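Local coordinates for aminoglycoside N(3)-acetyltransferase (Streptomyces griseus, PDB 7LAP), which acetylates aminoglycoside antibiotics, most likely by transferring the acetyl group of acetyl-CoA to the 3-amino group, a modification associated with drug resistance, at residues Ala154-Asp159 with Leu167-Ala172; Ala131-His136 with Ser140-Gly145; Ser49-Val54 with Gln59-Ala64. All blocks are in the same frame, centred on the assembly; numbering follows the deposited sequence. Where two conformers were deposited one is given.

Contact 1 of 3, residues Ala154-Asp159 with Leu167-Ala172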
ATOM      1  N   ALA B 154       1.371  16.835 -18.096  1.00 50.93           N
ATOM      2  CA  ALA B 154       0.814  18.153 -17.803  1.00 52.44           C
ATOM      3  C   ALA B 154      -0.673  18.090 -17.447  1.00 50.73           C
ATOM      4  O   ALA B 154      -1.499  18.741 -18.077  1.00 57.36           O
ATOM      5  CB  ALA B 154       1.035  19.098 -18.997  1.00 49.38           C
ATOM      6  N   HIS B 155      -1.013  17.306 -16.422  1.00 48.24           N
ATOM      7  CA  HIS B 155      -2.403  17.255 -15.966  1.00 45.13           C
ATOM      8  C   HIS B 155      -2.908  18.667 -15.649  1.00 50.58           C
ATOM      9  O   HIS B 155      -2.292  19.375 -14.828  1.00 50.96           O
ATOM     10  CB  HIS B 155      -2.510  16.377 -14.730  1.00 46.52           C
ATOM     11  CG  HIS B 155      -3.891  15.861 -14.463  1.00 44.22           C
ATOM     12  ND1 HIS B 155      -4.122  14.575 -14.029  1.00 43.47           N
ATOM     13  CD2 HIS B 155      -5.109  16.455 -14.549  1.00 45.19           C
ATOM     14  CE1 HIS B 155      -5.424  14.396 -13.847  1.00 43.42           C
ATOM     15  NE2 HIS B 155      -6.046  15.521 -14.160  1.00 43.92           N
ATOM     16  N   PRO B 156      -4.007  19.115 -16.267  1.00 54.54           N
ATOM     17  CA  PRO B 156      -4.471  20.496 -16.058  1.00 55.46           C
ATOM     18  C   PRO B 156      -4.857  20.711 -14.611  1.00 53.15           C
ATOM     19  O   PRO B 156      -5.601  19.913 -14.030  1.00 50.51           O
ATOM     20  CB  PRO B 156      -5.694  20.607 -16.973  1.00 57.80           C
ATOM     21  CG  PRO B 156      -5.492  19.545 -17.996  1.00 56.05           C
ATOM     22  CD  PRO B 156      -4.824  18.416 -17.272  1.00 55.06           C
ATOM     23  N   TRP B 157      -4.371  21.815 -14.040  1.00 50.57           N
ATOM     24  CA  TRP B 157      -4.602  22.077 -12.620  1.00 54.44           C
ATOM     25  C   TRP B 157      -6.091  22.229 -12.323  1.00 56.33           C
ATOM     26  O   TRP B 157      -6.651  21.523 -11.469  1.00 53.71           O
ATOM     27  CB  TRP B 157      -3.856  23.331 -12.177  1.00 50.80           C
ATOM     28  CG  TRP B 157      -2.355  23.242 -12.200  1.00 54.28           C
ATOM     29  CD1 TRP B 157      -1.479  24.173 -12.731  1.00 55.94           C
ATOM     30  CD2 TRP B 157      -1.546  22.231 -11.594  1.00 50.72           C
ATOM     31  NE1 TRP B 157      -0.178  23.761 -12.524  1.00 54.72           N
ATOM     32  CE2 TRP B 157      -0.197  22.568 -11.842  1.00 53.45           C
ATOM     33  CE3 TRP B 157      -1.831  21.041 -10.910  1.00 50.61           C
ATOM     34  CZ2 TRP B 157       0.858  21.776 -11.400  1.00 54.14           C
ATOM     35  CZ3 TRP B 157      -0.782  20.261 -10.478  1.00 50.28           C
ATOM     36  CH2 TRP B 157       0.545  20.633 -10.719  1.00 54.89           C
ATOM     37  N   ASP B 158      -6.739  23.163 -13.007  1.00 53.42           N
ATOM     38  CA  ASP B 158      -8.160  23.445 -12.860  1.00 58.51           C
ATOM     39  C   ASP B 158      -8.944  22.696 -13.922  1.00 59.02           C
ATOM     40  O   ASP B 158      -8.414  22.364 -14.982  1.00 58.60           O
ATOM     41  CB  ASP B 158      -8.430  24.945 -12.987  1.00 63.58           C
ATOM     42  CG  ASP B 158      -7.809  25.729 -11.855  1.00 72.74           C
ATOM     43  OD1 ASP B 158      -8.274  25.552 -10.718  1.00 76.90           O
ATOM     44  OD2 ASP B 158      -6.881  26.531 -12.098  1.00 77.87           O
ATOM     45  N   ASP B 159     -10.228  22.462 -13.640  1.00 60.32           N
ATOM     46  CA  ASP B 159     -11.025  21.555 -14.459  1.00 63.11           C
ATOM     47  C   ASP B 159     -10.214  20.300 -14.806  1.00 55.39           C
ATOM     48  O   ASP B 159     -10.044  19.974 -15.987  1.00 55.47           O
ATOM     49  CB  ASP B 159     -11.514  22.267 -15.727  1.00 73.27           C
ATOM     50  CG  ASP B 159     -12.814  21.656 -16.286  1.00 84.13           C
ATOM     51  OD1 ASP B 159     -13.576  21.028 -15.509  1.00 85.41           O
ATOM     52  OD2 ASP B 159     -13.079  21.805 -17.505  1.00 87.82           O
ATOM     53  N   LEU B 167      -8.304  12.095 -19.027  1.00 46.27           N
ATOM     54  CA  LEU B 167      -9.502  11.355 -19.394  1.00 45.48           C
ATOM     55  C   LEU B 167      -9.957  11.736 -20.802  1.00 46.56           C
ATOM     56  O   LEU B 167     -10.346  10.865 -21.584  1.00 44.62           O
ATOM     57  CB  LEU B 167     -10.600  11.594 -18.363  1.00 46.50           C
ATOM     58  CG  LEU B 167     -10.328  10.962 -16.983  1.00 45.20           C
ATOM     59  CD1 LEU B 167     -11.414  11.398 -15.944  1.00 46.51           C
ATOM     60  CD2 LEU B 167     -10.251   9.432 -17.080  1.00 46.86           C
ATOM     61  N   ALA B 168      -9.868  13.025 -21.158  1.00 45.80           N
ATOM     62  CA  ALA B 168     -10.163  13.437 -22.528  1.00 47.88           C
ATOM     63  C   ALA B 168      -9.224  12.769 -23.517  1.00 50.62           C
ATOM     64  O   ALA B 168      -9.639  12.369 -24.613  1.00 50.88           O
ATOM     65  CB  ALA B 168     -10.069  14.957 -22.671  1.00 49.23           C
ATOM     66  N   ARG B 169      -7.954  12.623 -23.145  1.00 51.39           N
ATOM     67  CA  ARG B 169      -7.000  11.971 -24.026  1.00 49.25           C
ATOM     68  C   ARG B 169      -7.272  10.485 -24.168  1.00 49.51           C
ATOM     69  O   ARG B 169      -6.984   9.908 -25.226  1.00 48.50           O
ATOM     70  CB  ARG B 169      -5.585  12.192 -23.517  1.00 47.95           C
ATOM     71  CG  ARG B 169      -5.190  13.654 -23.532  1.00 51.12           C
ATOM     72  CD  ARG B 169      -3.812  13.851 -22.908  1.00 49.99           C
ATOM     73  NE  ARG B 169      -3.725  15.158 -22.279  1.00 53.30           N
ATOM     74  CZ  ARG B 169      -2.829  15.488 -21.349  1.00 54.01           C
ATOM     75  NH1 ARG B 169      -1.930  14.608 -20.931  1.00 48.13           N
ATOM     76  NH2 ARG B 169      -2.832  16.713 -20.843  1.00 60.00           N
ATOM     77  N   LEU B 170      -7.770   9.831 -23.108  1.00 47.33           N
ATOM     78  CA  LEU B 170      -8.174   8.440 -23.245  1.00 41.72           C
ATOM     79  C   LEU B 170      -9.278   8.298 -24.288  1.00 48.14           C
ATOM     80  O   LEU B 170      -9.236   7.400 -25.136  1.00 44.85           O
ATOM     81  CB  LEU B 170      -8.640   7.899 -21.896  1.00 41.26           C
ATOM     82  CG  LEU B 170      -9.131   6.458 -21.871  1.00 42.67           C
ATOM     83  CD1 LEU B 170      -7.971   5.510 -22.054  1.00 42.31           C
ATOM     84  CD2 LEU B 170      -9.885   6.178 -20.540  1.00 41.02           C
ATOM     85  N   VAL B 171     -10.255   9.210 -24.261  1.00 47.64           N
ATOM     86  CA  VAL B 171     -11.339   9.183 -25.233  1.00 47.05           C
ATOM     87  C   VAL B 171     -10.797   9.387 -26.647  1.00 50.80           C
ATOM     88  O   VAL B 171     -11.171   8.664 -27.580  1.00 52.73           O
ATOM     89  CB  VAL B 171     -12.394  10.243 -24.869  1.00 49.43           C
ATOM     90  CG1 VAL B 171     -13.350  10.485 -26.043  1.00 47.24           C
ATOM     91  CG2 VAL B 171     -13.157   9.814 -23.631  1.00 45.76           C
ATOM     92  N   ALA B 172      -9.880  10.344 -26.818  1.00 51.47           N
ATOM     93  CA  ALA B 172      -9.428  10.724 -28.161  1.00 54.66           C
ATOM     94  C   ALA B 172      -8.575   9.635 -28.799  1.00 59.14           C
ATOM     95  O   ALA B 172      -8.554   9.497 -30.027  1.00 61.28           O
ATOM     96  CB  ALA B 172      -8.644  12.036 -28.101  1.00 53.04           C
TER
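Arg169, on helix 166-172, meets Ala154 and Pro156 of the loop that follows helix 148-152, and its long side chain makes the whole contact. CB points toward the loop, and CG lies beside the backbone N and anti to the carbonyl carbon (chi1 -64°). From CG the chain runs extended to NE, so CB, CG and CD span the gap between helix and loop without closing on either loop residue. NE is hydrogen-bonded to a partner outside the two segments. NH1 turns to backbone oxygens, donating to Asp153 O, its strongest partner, and also to Ala150 O in helix 148-152. At the tip, Arg169 NH2 comes to 3.7 Å from Ala154 O, which sits at the guanidinium edge and in its plane; the separation is too long to count as a hydrogen bond. Pro156 CD lies 4.4 Å from Arg169 NH2, obliquely placed. The backbone partner of NH2 is Gly164 O, through a weak hydrogen bond. With only 78 Å² buried, the direct contact is slight, and its chemistry is electrostatic: the cation rests against carbonyls at the C-terminal end of helix 148-152 and, weakly, just before helix 166-172, whose partial negative charge would probably help to stabilise it.

Contact 2 of 3, residues Ala131-His136 with Ser140-Gly145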
ATOM      1  N   ALA B 131       6.387   3.248 -14.957  1.00 41.78           N
ATOM      2  CA  ALA B 131       5.043   3.825 -14.847  1.00 42.40           C
ATOM      3  C   ALA B 131       5.147   5.337 -14.706  1.00 43.09           C
ATOM      4  O   ALA B 131       6.141   5.861 -14.201  1.00 42.57           O
ATOM      5  CB  ALA B 131       4.277   3.253 -13.636  1.00 40.56           C
ATOM      6  N   VAL B 132       4.106   6.045 -15.141  1.00 41.80           N
ATOM      7  CA  VAL B 132       4.091   7.515 -15.112  1.00 44.10           C
ATOM      8  C   VAL B 132       2.869   7.966 -14.322  1.00 46.95           C
ATOM      9  O   VAL B 132       1.752   7.525 -14.606  1.00 41.37           O
ATOM     10  CB  VAL B 132       4.048   8.103 -16.530  1.00 47.39           C
ATOM     11  CG1 VAL B 132       3.979   9.652 -16.488  1.00 45.91           C
ATOM     12  CG2 VAL B 132       5.253   7.624 -17.363  1.00 46.44           C
ATOM     13  N   ARG B 133       3.068   8.857 -13.356  1.00 44.34           N
ATOM     14  CA  ARG B 133       1.967   9.321 -12.520  1.00 44.19           C
ATOM     15  C   ARG B 133       1.702  10.791 -12.817  1.00 47.62           C
ATOM     16  O   ARG B 133       2.649  11.574 -12.902  1.00 49.65           O
ATOM     17  CB  ARG B 133       2.292   9.156 -11.049  1.00 48.05           C
ATOM     18  CG  ARG B 133       1.018   9.326 -10.252  1.00 56.06           C
ATOM     19  CD  ARG B 133       1.272   9.836  -8.923  1.00 58.65           C
ATOM     20  NE  ARG B 133       0.184   9.621  -7.976  1.00 49.10           N
ATOM     21  CZ  ARG B 133       0.437   9.306  -6.718  1.00 46.32           C
ATOM     22  NH1 ARG B 133       1.698   9.141  -6.360  1.00 45.83           N
ATOM     23  NH2 ARG B 133      -0.550   9.157  -5.846  1.00 42.38           N
ATOM     24  N   SER B 134       0.428  11.171 -12.980  1.00 46.22           N
ATOM     25  CA  SER B 134       0.166  12.557 -13.376  1.00 47.47           C
ATOM     26  C   SER B 134       0.359  13.490 -12.177  1.00 47.01           C
ATOM     27  O   SER B 134       0.473  13.061 -11.031  1.00 44.35           O
ATOM     28  CB  SER B 134      -1.230  12.696 -14.007  1.00 47.16           C
ATOM     29  OG  SER B 134      -2.267  12.821 -13.052  1.00 47.05           O
ATOM     30  N   ARG B 135       0.438  14.782 -12.453  1.00 47.91           N
ATOM     31  CA  ARG B 135       0.947  15.709 -11.457  1.00 46.38           C
ATOM     32  C   ARG B 135      -0.133  16.240 -10.535  1.00 47.48           C
ATOM     33  O   ARG B 135       0.187  16.961  -9.576  1.00 47.19           O
ATOM     34  CB  ARG B 135       1.664  16.874 -12.160  1.00 46.01           C
ATOM     35  CG  ARG B 135       0.719  17.734 -12.957  1.00 45.91           C
ATOM     36  CD  ARG B 135       1.417  18.876 -13.743  1.00 46.03           C
ATOM     37  NE  ARG B 135       0.422  19.778 -14.309  1.00 47.70           N
ATOM     38  CZ  ARG B 135       0.678  20.983 -14.827  1.00 51.26           C
ATOM     39  NH1 ARG B 135       1.926  21.454 -14.871  1.00 49.74           N
ATOM     40  NH2 ARG B 135      -0.326  21.722 -15.292  1.00 49.70           N
ATOM     41  N   HIS B 136      -1.398  15.904 -10.779  1.00 43.90           N
ATOM     42  CA  HIS B 136      -2.457  16.562 -10.025  1.00 43.67           C
ATOM     43  C   HIS B 136      -2.508  16.032  -8.594  1.00 46.04           C
ATOM     44  O   HIS B 136      -2.492  14.821  -8.400  1.00 42.64           O
ATOM     45  CB  HIS B 136      -3.818  16.347 -10.684  1.00 45.86           C
ATOM     46  CG  HIS B 136      -4.793  17.422 -10.336  1.00 48.51           C
ATOM     47  ND1 HIS B 136      -5.505  17.429  -9.152  1.00 47.64           N
ATOM     48  CD2 HIS B 136      -5.100  18.575 -10.971  1.00 48.32           C
ATOM     49  CE1 HIS B 136      -6.233  18.531  -9.093  1.00 48.92           C
ATOM     50  NE2 HIS B 136      -6.012  19.238 -10.189  1.00 48.86           N
ATOM     51  N   SER B 140      -4.858  12.635  -9.485  1.00 41.94           N
ATOM     52  CA  SER B 140      -3.804  12.094 -10.328  1.00 44.67           C
ATOM     53  C   SER B 140      -4.206  10.728 -10.874  1.00 43.07           C
ATOM     54  O   SER B 140      -4.950   9.977 -10.252  1.00 45.52           O
ATOM     55  CB  SER B 140      -2.484  11.968  -9.569  1.00 43.11           C
ATOM     56  OG  SER B 140      -2.623  11.098  -8.447  1.00 45.88           O
ATOM     57  N   LEU B 141      -3.723  10.422 -12.064  1.00 38.30           N
ATOM     58  CA  LEU B 141      -3.825   9.080 -12.600  1.00 43.66           C
ATOM     59  C   LEU B 141      -2.422   8.513 -12.669  1.00 45.09           C
ATOM     60  O   LEU B 141      -1.442   9.211 -12.433  1.00 42.29           O
ATOM     61  CB  LEU B 141      -4.461   9.084 -13.995  1.00 48.31           C
ATOM     62  CG  LEU B 141      -5.766   9.842 -14.213  1.00 54.75           C
ATOM     63  CD1 LEU B 141      -6.334   9.445 -15.559  1.00 61.00           C
ATOM     64  CD2 LEU B 141      -6.693   9.380 -13.160  1.00 55.16           C
ATOM     65  N   ALA B 142      -2.325   7.247 -13.050  1.00 40.24           N
ATOM     66  CA  ALA B 142      -1.029   6.721 -13.419  1.00 39.57           C
ATOM     67  C   ALA B 142      -1.204   5.836 -14.635  1.00 43.43           C
ATOM     68  O   ALA B 142      -2.288   5.304 -14.871  1.00 37.97           O
ATOM     69  CB  ALA B 142      -0.399   5.952 -12.269  1.00 35.08           C
ATOM     70  N   ALA B 143      -0.124   5.667 -15.389  1.00 42.19           N
ATOM     71  CA  ALA B 143      -0.172   4.903 -16.626  1.00 39.97           C
ATOM     72  C   ALA B 143       1.134   4.144 -16.829  1.00 42.10           C
ATOM     73  O   ALA B 143       2.206   4.574 -16.387  1.00 44.36           O
ATOM     74  CB  ALA B 143      -0.437   5.819 -17.839  1.00 37.95           C
ATOM     75  N   LEU B 144       1.039   3.053 -17.587  1.00 39.73           N
ATOM     76  CA  LEU B 144       2.167   2.169 -17.856  1.00 41.67           C
ATOM     77  C   LEU B 144       2.007   1.661 -19.279  1.00 44.20           C
ATOM     78  O   LEU B 144       0.983   1.044 -19.597  1.00 39.72           O
ATOM     79  CB  LEU B 144       2.209   0.983 -16.857  1.00 37.18           C
ATOM     80  CG  LEU B 144       3.366  -0.000 -17.038  1.00 38.20           C
ATOM     81  CD1 LEU B 144       4.736   0.676 -16.747  1.00 39.70           C
ATOM     82  CD2 LEU B 144       3.183  -1.257 -16.156  1.00 37.69           C
ATOM     83  N   GLY B 145       3.018   1.887 -20.123  1.00 42.66           N
ATOM     84  CA  GLY B 145       2.924   1.400 -21.482  1.00 44.04           C
ATOM     85  C   GLY B 145       3.235   2.492 -22.503  1.00 43.45           C
ATOM     86  O   GLY B 145       3.706   3.581 -22.162  1.00 41.72           O
TER
HETATM   87  O   HOH W   1      -3.547  12.936  -6.834  1.00 43.92           O
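Arg133 and Ser140 meet through their polar groups on one face of a short antiparallel ladder. Arg133 CG is anti to the backbone N (chi1 -166°) and the chain stays extended, so it passes Ala142 CB and brings Arg133 NE within 3.2 Å of Ser140 OG. That bond is bent, and the hydroxyl oxygen is tilted 21° out of the guanidinium plane. The outer nitrogens go further: NH1 to Ser112 O and Pro109 O, NH2 to Gly80 O. Val132 and Ala143 point to the other face, against Met152 of helix 148-152. They form a hydrogen-bonded pair, with Val132 N to Ala143 O at 2.7 Å and Ala143 N to Val132 O at 2.8 Å. Arg133 and Ala142 are the non-hydrogen-bonded pair. Beyond them Ser134 grips Leu141 twice: Ser134 N donates to Leu141 O (2.8 Å), and Ser134 OG accepts from Leu141 N (3.0 Å) while also bonding His155 ND1. Where the strands part, one water donates to His136 O and accepts from Ser140 N. At the far end Ala131 CB packs on Leu144 CD1, 4.1 Å away. Such paired backbone bonds and alternating faces are those of a beta hairpin, here forming one border of the chain's mixed central sheet.

Contact 3 of 3, residues Ser49-Val54 with Gln59-Ala64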
ATOM      1  N   SER B  49     -10.043  -9.177  -4.691  1.00 31.16           N
ATOM      2  CA  SER B  49     -10.558 -10.414  -4.102  1.00 34.63           C
ATOM      3  C   SER B  49     -11.718 -11.006  -4.898  1.00 33.99           C
ATOM      4  O   SER B  49     -11.997 -12.202  -4.775  1.00 35.49           O
ATOM      5  CB  SER B  49     -11.012 -10.161  -2.660  1.00 37.90           C
ATOM      6  OG  SER B  49      -9.899  -9.760  -1.895  1.00 45.28           O
ATOM      7  N   ALA B  50     -12.436 -10.187  -5.671  1.00 32.88           N
ATOM      8  CA  ALA B  50     -13.531 -10.708  -6.490  1.00 35.80           C
ATOM      9  C   ALA B  50     -13.014 -11.695  -7.527  1.00 34.43           C
ATOM     10  O   ALA B  50     -13.736 -12.614  -7.920  1.00 35.37           O
ATOM     11  CB  ALA B  50     -14.260  -9.557  -7.206  1.00 33.21           C
ATOM     12  N   ILE B  51     -11.775 -11.510  -7.991  1.00 32.93           N
ATOM     13  CA  ILE B  51     -11.185 -12.448  -8.946  1.00 36.54           C
ATOM     14  C   ILE B  51     -11.011 -13.823  -8.312  1.00 37.60           C
ATOM     15  O   ILE B  51     -11.181 -14.850  -8.974  1.00 35.85           O
ATOM     16  CB  ILE B  51      -9.843 -11.897  -9.472  1.00 35.32           C
ATOM     17  CG1 ILE B  51     -10.052 -10.542 -10.141  1.00 29.97           C
ATOM     18  CG2 ILE B  51      -9.182 -12.868 -10.463  1.00 36.34           C
ATOM     19  CD1 ILE B  51      -8.707  -9.807 -10.577  1.00 33.18           C
ATOM     20  N   GLY B  52     -10.683 -13.865  -7.021  1.00 35.81           N
ATOM     21  CA  GLY B  52     -10.368 -15.098  -6.332  1.00 37.50           C
ATOM     22  C   GLY B  52      -8.962 -15.034  -5.767  1.00 40.02           C
ATOM     23  O   GLY B  52      -8.419 -13.940  -5.548  1.00 36.43           O
ATOM     24  N   TYR B  53      -8.354 -16.209  -5.609  1.00 37.87           N
ATOM     25  CA  TYR B  53      -6.979 -16.262  -5.094  1.00 38.05           C
ATOM     26  C   TYR B  53      -6.036 -16.054  -6.270  1.00 38.56           C
ATOM     27  O   TYR B  53      -5.857 -16.947  -7.106  1.00 37.82           O
ATOM     28  CB  TYR B  53      -6.699 -17.587  -4.368  1.00 44.39           C
ATOM     29  CG  TYR B  53      -5.254 -17.591  -3.911  1.00 51.05           C
ATOM     30  CD1 TYR B  53      -4.858 -16.932  -2.751  1.00 54.98           C
ATOM     31  CD2 TYR B  53      -4.268 -18.191  -4.691  1.00 47.19           C
ATOM     32  CE1 TYR B  53      -3.490 -16.896  -2.365  1.00 59.69           C
ATOM     33  CE2 TYR B  53      -2.925 -18.148  -4.325  1.00 50.37           C
ATOM     34  CZ  TYR B  53      -2.531 -17.507  -3.171  1.00 59.18           C
ATOM     35  OH  TYR B  53      -1.157 -17.485  -2.865  1.00 62.93           O
ATOM     36  N   VAL B  54      -5.442 -14.866  -6.380  1.00 37.93           N
ATOM     37  CA  VAL B  54      -4.594 -14.558  -7.521  1.00 34.25           C
ATOM     38  C   VAL B  54      -3.147 -14.851  -7.129  1.00 40.38           C
ATOM     39  O   VAL B  54      -2.606 -14.229  -6.210  1.00 37.89           O
ATOM     40  CB  VAL B  54      -4.762 -13.107  -7.993  1.00 35.02           C
ATOM     41  CG1 VAL B  54      -3.701 -12.791  -9.094  1.00 32.58           C
ATOM     42  CG2 VAL B  54      -6.160 -12.885  -8.560  1.00 37.06           C
ATOM     43  N   GLN B  59       0.747  -7.849  -8.991  1.00 36.95           N
ATOM     44  CA  GLN B  59       1.735  -7.975 -10.062  0.50 36.01           C
ATOM     45  C   GLN B  59       1.236  -8.904 -11.166  1.00 38.32           C
ATOM     46  O   GLN B  59       1.511  -8.675 -12.362  1.00 36.71           O
ATOM     47  CB  GLN B  59       3.064  -8.491  -9.492  0.50 36.53           C
ATOM     48  CG  GLN B  59       3.794  -7.536  -8.532  0.50 34.64           C
ATOM     49  CD  GLN B  59       4.059  -6.153  -9.154  0.50 35.66           C
ATOM     50  OE1 GLN B  59       3.742  -5.117  -8.561  0.50 36.14           O
ATOM     51  NE2 GLN B  59       4.644  -6.145 -10.358  0.50 30.33           N
ATOM     52  N   THR B  60       0.500  -9.954 -10.788  1.00 35.97           N
ATOM     53  CA  THR B  60      -0.001 -10.912 -11.768  1.00 35.36           C
ATOM     54  C   THR B  60      -1.114 -10.311 -12.618  1.00 33.54           C
ATOM     55  O   THR B  60      -1.158 -10.535 -13.838  1.00 35.72           O
ATOM     56  CB  THR B  60      -0.455 -12.156 -11.024  1.00 37.19           C
ATOM     57  OG1 THR B  60       0.720 -12.833 -10.554  1.00 38.28           O
ATOM     58  CG2 THR B  60      -1.287 -13.076 -11.918  1.00 37.00           C
ATOM     59  N   VAL B  61      -2.005  -9.531 -12.002  1.00 32.71           N
ATOM     60  CA  VAL B  61      -3.037  -8.840 -12.772  1.00 31.73           C
ATOM     61  C   VAL B  61      -2.400  -7.887 -13.772  1.00 34.65           C
ATOM     62  O   VAL B  61      -2.775  -7.859 -14.951  1.00 36.10           O
ATOM     63  CB  VAL B  61      -4.020  -8.118 -11.833  1.00 35.94           C
ATOM     64  CG1 VAL B  61      -5.053  -7.307 -12.645  1.00 32.17           C
ATOM     65  CG2 VAL B  61      -4.744  -9.153 -10.915  1.00 37.31           C
ATOM     66  N   ILE B  62      -1.399  -7.119 -13.338  1.00 32.93           N
ATOM     67  CA  ILE B  62      -0.764  -6.149 -14.239  1.00 32.60           C
ATOM     68  C   ILE B  62      -0.056  -6.853 -15.396  1.00 34.62           C
ATOM     69  O   ILE B  62      -0.194  -6.471 -16.562  1.00 35.64           O
ATOM     70  CB  ILE B  62       0.210  -5.261 -13.458  1.00 31.96           C
ATOM     71  CG1 ILE B  62      -0.559  -4.320 -12.539  1.00 31.92           C
ATOM     72  CG2 ILE B  62       1.157  -4.486 -14.433  1.00 31.02           C
ATOM     73  CD1 ILE B  62       0.372  -3.726 -11.413  1.00 34.87           C
ATOM     74  N   ASP B  63       0.677  -7.921 -15.100  1.00 33.97           N
ATOM     75  CA  ASP B  63       1.387  -8.607 -16.172  1.00 36.96           C
ATOM     76  C   ASP B  63       0.448  -9.318 -17.144  1.00 37.36           C
ATOM     77  O   ASP B  63       0.752  -9.402 -18.342  1.00 39.50           O
ATOM     78  CB  ASP B  63       2.392  -9.565 -15.560  1.00 43.57           C
ATOM     79  CG  ASP B  63       3.678  -8.817 -15.075  1.00 51.19           C
ATOM     80  OD1 ASP B  63       4.167  -7.909 -15.803  1.00 55.00           O
ATOM     81  OD2 ASP B  63       4.186  -9.128 -13.982  1.00 55.98           O
ATOM     82  N   ALA B  64      -0.703  -9.806 -16.671  1.00 32.83           N
ATOM     83  CA  ALA B  64      -1.694 -10.356 -17.594  1.00 34.35           C
ATOM     84  C   ALA B  64      -2.246  -9.266 -18.517  1.00 36.01           C
ATOM     85  O   ALA B  64      -2.432  -9.491 -19.720  1.00 34.18           O
ATOM     86  CB  ALA B  64      -2.835 -11.034 -16.808  1.00 29.63           C
TER
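Val54 and Ile51 reach helix 58-69 by different torsions. Val54 CG1 is held anti to the backbone N (chi1 173°), which sends this methyl group to the helix. In Ile51 it is CG1 that lies beside the backbone N (chi1 -59°), and the extended second torsion (174°) carries CD1 outward as the leading atom. On the helix, Thr60 presents CG2, while Val61 also presents CG2.

The tightest approach is Val54 CG1 to Thr60 CG2, at 3.7 Å. These two side chains lie alongside with opposite headings, and Val54 CG1 is also 3.8 Å from Thr60 CB. Ile51 and Val61 instead meet tip to tip, with Ile51 CD1 4.0 Å from Val61 CG2. The same Val61 methyl lies 4.2 Å from Val54 CG1, so it touches both residues of the 49-54 segment that take part. The backbones stay well apart: the nearest CA atoms, those of Val54 and Thr60, are 7.2 Å from each other, and the space between is bridged by side chains.

Gly52 leaves the helical conformation with a positive phi, and the side chains of Ile51 before it and Val54 after it both point toward helix 58-69. Thr60 OG1 is hydrogen-bonded to Ser55 O, leaving its methyl group to pack. Further apolar neighbours are Val22, against Ile51, and Ile27 of helix 24-34, against Thr60. Pro105 of the second subunit also packs on Thr60, placing the contact beside the dimer interface.

All four touching residues are buried and every close pair across the segments is carbon to carbon. The chemistry therefore implies cohesion by van der Waals and hydrophobic contact, joining the turn after helix 48-51 to helix 58-69.

How the contacts relate
From the N terminus, contact 3 comes first, closing the short connection between helices 48-51 and 58-69. Contact 2 follows, closing the hairpin turn between strands 132-133 and 141-145. Contact 1 then closes the loop that leads from helix 148-152 to helix 166-172. The three stand in series, so none nests in or crosses another. Contacts 2 and 3 touch where Leu144 CD2 lies 4.2 Å from Ile62 CG2, joining the sheet to helix 58-69. Contacts 1 and 2 are tied more firmly, by two probable hydrogen bonds, Trp157 O to His136 NE2 and His155 ND1 to Ser134 OG, each 2.7 Å. Contacts 1 and 3 lie on opposite sides of the chain's centre, their nearest atoms about 15 Å apart.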